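Local coordinates for homoserine kinase (Listeria monocytogenes, PDB 3HUL) that probably catalyses the ATP-dependent phosphorylation of L-homoserine to O-phospho-L-homoserine, the fourth of five steps leading from aspartate to threonine, at the interface of chains A and B. Sequence-based numbering; all coordinates share one arbitrary frame. Chains: chain A/B, Homoserine kinase.

Both contacts belong to one two-fold symmetric interface between two copies of the kinase, with the centres of their C-alpha atoms about 19 Å apart. Strand 135-141 serves both: chain B lends it to contact 1, where helix 181-198 of chain A packs on it, and chain A lends its last residue, A:Leu141, to contact 2, where helix 203-210 of chain B and the loop beyond it approach. Contact 1 is small and partly bridged by water, whereas contact 2 combines a salt bridge with aromatic packing. Each recurs with the chains exchanged, which would suit a dimer, although the structure alone does not prove one.

Contact 1: the interface of chains A and B. Residues chain A 185, 189, 192-193; chain B 18, 20, 138-140.
A:Ser189 rests on B:Ala139: its hydroxyl OG lies 3.3 Å from the methyl CB of B:Ala139, and its own CB packs on the same methyl. Small residues suit both places, because they let a helix come close to a strand. A chi1 of 68° turns the hydroxyl of A:Ser189 toward B:Ala139 and water 2. OG of A:Ser189 pairs with water 2 at 2.7 Å, and this water also pairs with the backbone N of B:Lys140, so the serine reaches the strand's amide through a relay.

B:Ser20 ties the other flank together. A:Asn192 donates from its amide ND2 to the hydroxyl OG of B:Ser20 at 3.2 Å, nearly straight (177° at H) and with the oxygen in the amide plane. Asparagine suits this place because its short, planar amide carries an N-H donor that can reach B:Ser20 from the helix. That hydroxyl in turn donates to the carbonyl O of B:Gly138 at 2.7 Å, in the carbonyl plane. It is thus acceptor for one chain and donor within its own, a double role that probably helps to fix the rotation of the hydroxyl and for which serine is well suited. One methyl of A:Val193, CG2, fills in against B:Gly138 and B:Ala139.

B:Phe18 is met at the edge of its ring, in plane, by CG2 of A:Val185, 3.8 Å from CD2 of B:Phe18; a branched apolar side chain fits such a rim. Water 1 links the backbone carbonyls of these two residues, lying 2.9 Å from O of A:Val185 and 2.8 Å from O of B:Phe18.

In the fold, one face of helix 181-198 of chain A lies against strand 135-141 and loop residues of chain B, at an interface that may be that of a dimer.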
loop_
_atom_site.group_PDB
_atom_site.type_symbol
_atom_site.label_atom_id
_atom_site.label_comp_id
_atom_site.label_asym_id
_atom_site.label_seq_id
_atom_site.Cartn_x
_atom_site.Cartn_y
_atom_site.Cartn_z
ATOM N N VAL A 185 -14.964 21.883 3.228
ATOM C CA VAL A 185 -13.907 21.517 2.273
ATOM C C VAL A 185 -12.591 21.292 3.012
ATOM O O VAL A 185 -11.913 20.298 2.788
ATOM C CB VAL A 185 -13.741 22.581 1.155
ATOM C CG1 VAL A 185 -12.522 22.295 0.279
ATOM C CG2 VAL A 185 -14.999 22.626 0.276
ATOM N N SER A 189 -10.297 17.912 3.791
ATOM C CA SER A 189 -8.901 17.838 3.358
ATOM C C SER A 189 -8.011 17.348 4.484
ATOM O O SER A 189 -7.045 16.645 4.243
ATOM C CB SER A 189 -8.423 19.183 2.795
ATOM O OG SER A 189 -8.347 20.150 3.827
ATOM N N ASN A 192 -8.512 13.559 4.675
ATOM C CA ASN A 192 -7.783 13.049 3.492
ATOM C C ASN A 192 -6.290 12.919 3.791
ATOM O O ASN A 192 -5.695 11.878 3.550
ATOM C CB ASN A 192 -7.931 13.980 2.298
ATOM C CG ASN A 192 -9.339 14.093 1.795
ATOM O OD1 ASN A 192 -10.232 13.341 2.195
ATOM N ND2 ASN A 192 -9.546 15.024 0.856
ATOM N N VAL A 193 -5.698 13.983 4.326
ATOM C CA VAL A 193 -4.283 13.985 4.676
ATOM C C VAL A 193 -3.961 12.944 5.764
ATOM O O VAL A 193 -2.980 12.200 5.654
ATOM C CB VAL A 193 -3.793 15.413 5.071
ATOM C CG1 VAL A 193 -2.353 15.360 5.619
ATOM C CG2 VAL A 193 -3.836 16.322 3.854
ATOM N N PHE B 18 -11.971 17.603 -4.080
ATOM C CA PHE B 18 -12.026 19.060 -4.274
ATOM C C PHE B 18 -11.056 19.862 -3.370
ATOM O O PHE B 18 -11.114 19.755 -2.144
ATOM C CB PHE B 18 -13.476 19.521 -4.065
ATOM C CG PHE B 18 -13.700 20.967 -4.340
ATOM C CD1 PHE B 18 -13.688 21.452 -5.654
ATOM C CD2 PHE B 18 -13.938 21.850 -3.297
ATOM C CE1 PHE B 18 -13.898 22.809 -5.919
ATOM C CE2 PHE B 18 -14.150 23.204 -3.551
ATOM C CZ PHE B 18 -14.127 23.684 -4.874
ATOM N N SER B 20 -7.993 19.326 -2.664
ATOM C CA SER B 20 -7.114 18.501 -1.832
ATOM C C SER B 20 -6.192 17.591 -2.653
ATOM O O SER B 20 -4.996 17.560 -2.406
ATOM C CB SER B 20 -7.930 17.692 -0.808
ATOM O OG SER B 20 -7.108 16.795 -0.074
ATOM N N GLY B 138 -3.460 17.007 -0.260
ATOM C CA GLY B 138 -3.146 18.217 0.502
ATOM C C GLY B 138 -4.255 18.822 1.339
ATOM O O GLY B 138 -5.417 18.430 1.239
ATOM N N ALA B 139 -3.860 19.767 2.188
ATOM C CA ALA B 139 -4.751 20.544 3.036
ATOM C C ALA B 139 -4.066 21.876 3.385
ATOM O O ALA B 139 -2.827 21.940 3.533
ATOM C CB ALA B 139 -5.070 19.787 4.298
ATOM N N LYS B 140 -4.862 22.935 3.495
ATOM C CA LYS B 140 -4.357 24.222 4.010
ATOM C C LYS B 140 -5.065 24.526 5.316
ATOM O O LYS B 140 -6.271 24.725 5.341
ATOM C CB LYS B 140 -4.555 25.374 2.995
ATOM C CG LYS B 140 -4.053 26.763 3.503
ATOM C CD LYS B 140 -3.799 27.792 2.373
ATOM C CE LYS B 140 -2.648 27.361 1.431
ATOM N NZ LYS B 140 -2.046 28.471 0.600
HETATM O O HOH W 1 -11.228 18.754 0.464
HETATM O O HOH W 2 -7.583 22.549 2.742
#

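Contact 2: the interface of chains A and B. Residues chain A 141, 144, 146; chain B 208-209, 212.
The backbones of A:Leu141, A:Glu144 and A:Phe146 are extended, and they face B:Glu208 and B:Met209, which are helical, and B:Arg212, which lies in a loop just past the helix. B:Arg212 buries the largest area of the residues here, 62 Å². Its chain bends at chi2 (-136°), and NH2 of the B:Arg212 guanidinium donates to the carboxylate oxygen OE2 of A:Glu144 at 2.6 Å. This hydrogen bond is also a salt bridge. The oxygen lies almost in the guanidinium plane, and the donor comes to the syn side of OE2, though tilted 24° out of the carboxylate plane. Arginine suits this place because its flat head can bond at the edge while its face is packed: methyl CD1 of A:Leu141 lies over one face, toward the rim, 3.6 Å from NH1 of B:Arg212. The leucine may thereby help to fix the orientation of the guanidinium plane.

A:Phe146 offers a broad surface to several partners. Methyl CE of B:Met209 stands over the middle of one face, 3.5 Å from the centroid of the A:Phe146 ring, in a CH-pi contact; the flexible thioether, bent at chi2 and chi3, can lay its end there. At the outer end of the ring, CZ of A:Phe146 comes within 3.4 Å of NH2 of B:Arg212, whose guanidinium plane is steeply turned, 77° from that of the ring. The carboxylate of B:Glu208 approaches the same end, its OE2 3.6 Å from CE1 of A:Phe146. OE2 of B:Glu208 lies 5.1 Å from OE1 of A:Glu144; the nearby guanidinium of B:Arg212 may offset the repulsion between the two acids.

Within the fold, the end of strand 135-141 and the start of strand 144-150 in chain A, joined by a short turn, meet the C-terminal end of helix 203-210 and the following loop of chain B.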
loop_
_atom_site.group_PDB
_atom_site.type_symbol
_atom_site.label_atom_id
_atom_site.label_comp_id
_atom_site.label_asym_id
_atom_site.label_seq_id
_atom_site.Cartn_x
_atom_site.Cartn_y
_atom_site.Cartn_z
ATOM N N LEU A 141 -24.029 6.446 2.227
ATOM C CA LEU A 141 -24.528 7.421 1.252
ATOM C C LEU A 141 -25.910 6.971 0.878
ATOM O O LEU A 141 -26.078 5.979 0.129
ATOM C CB LEU A 141 -23.676 7.431 -0.020
ATOM C CG LEU A 141 -22.157 7.508 0.132
ATOM C CD1 LEU A 141 -21.479 7.397 -1.244
ATOM C CD2 LEU A 141 -21.754 8.781 0.846
ATOM N N GLU A 144 -26.468 3.107 0.161
ATOM C CA GLU A 144 -25.483 2.044 0.282
ATOM C C GLU A 144 -24.322 2.384 1.194
ATOM O O GLU A 144 -24.243 3.488 1.734
ATOM C CB GLU A 144 -24.920 1.725 -1.094
ATOM C CG GLU A 144 -25.909 1.748 -2.207
ATOM C CD GLU A 144 -25.400 2.570 -3.349
ATOM O OE1 GLU A 144 -24.839 1.974 -4.306
ATOM O OE2 GLU A 144 -25.535 3.818 -3.261
ATOM N N PHE A 146 -19.974 2.116 1.327
ATOM C CA PHE A 146 -18.696 1.878 0.689
ATOM C C PHE A 146 -17.661 1.948 1.783
ATOM O O PHE A 146 -17.760 2.773 2.697
ATOM C CB PHE A 146 -18.447 2.917 -0.396
ATOM C CG PHE A 146 -19.503 2.928 -1.448
ATOM C CD1 PHE A 146 -19.433 2.058 -2.522
ATOM C CD2 PHE A 146 -20.599 3.782 -1.339
ATOM C CE1 PHE A 146 -20.442 2.068 -3.509
ATOM C CE2 PHE A 146 -21.604 3.788 -2.300
ATOM C CZ PHE A 146 -21.527 2.925 -3.383
ATOM N N GLU B 208 -15.547 4.787 -8.851
ATOM C CA GLU B 208 -16.941 4.905 -8.438
ATOM C C GLU B 208 -17.135 6.021 -7.393
ATOM O O GLU B 208 -18.173 6.689 -7.386
ATOM C CB GLU B 208 -17.425 3.536 -7.931
ATOM C CG GLU B 208 -18.694 3.564 -7.109
ATOM C CD GLU B 208 -19.371 2.188 -7.023
ATOM O OE1 GLU B 208 -18.659 1.162 -6.847
ATOM O OE2 GLU B 208 -20.629 2.142 -7.126
ATOM N N MET B 209 -16.136 6.245 -6.528
ATOM C CA MET B 209 -16.190 7.379 -5.590
ATOM C C MET B 209 -15.920 8.701 -6.284
ATOM O O MET B 209 -16.560 9.702 -5.985
ATOM C CB MET B 209 -15.240 7.188 -4.385
ATOM C CG MET B 209 -15.630 6.050 -3.419
ATOM S SD MET B 209 -17.264 6.178 -2.608
ATOM C CE MET B 209 -18.174 5.121 -3.726
ATOM N N ARG B 212 -18.858 10.460 -7.772
ATOM C CA ARG B 212 -19.860 10.939 -6.815
ATOM C C ARG B 212 -19.437 12.248 -6.143
ATOM O O ARG B 212 -19.387 12.320 -4.911
ATOM C CB ARG B 212 -20.107 9.881 -5.750
ATOM C CG ARG B 212 -20.922 8.709 -6.203
ATOM C CD ARG B 212 -21.934 8.391 -5.137
ATOM N NE ARG B 212 -22.364 6.994 -5.149
ATOM C CZ ARG B 212 -23.398 6.524 -4.452
ATOM N NH1 ARG B 212 -24.118 7.352 -3.698
ATOM N NH2 ARG B 212 -23.716 5.232 -4.516
#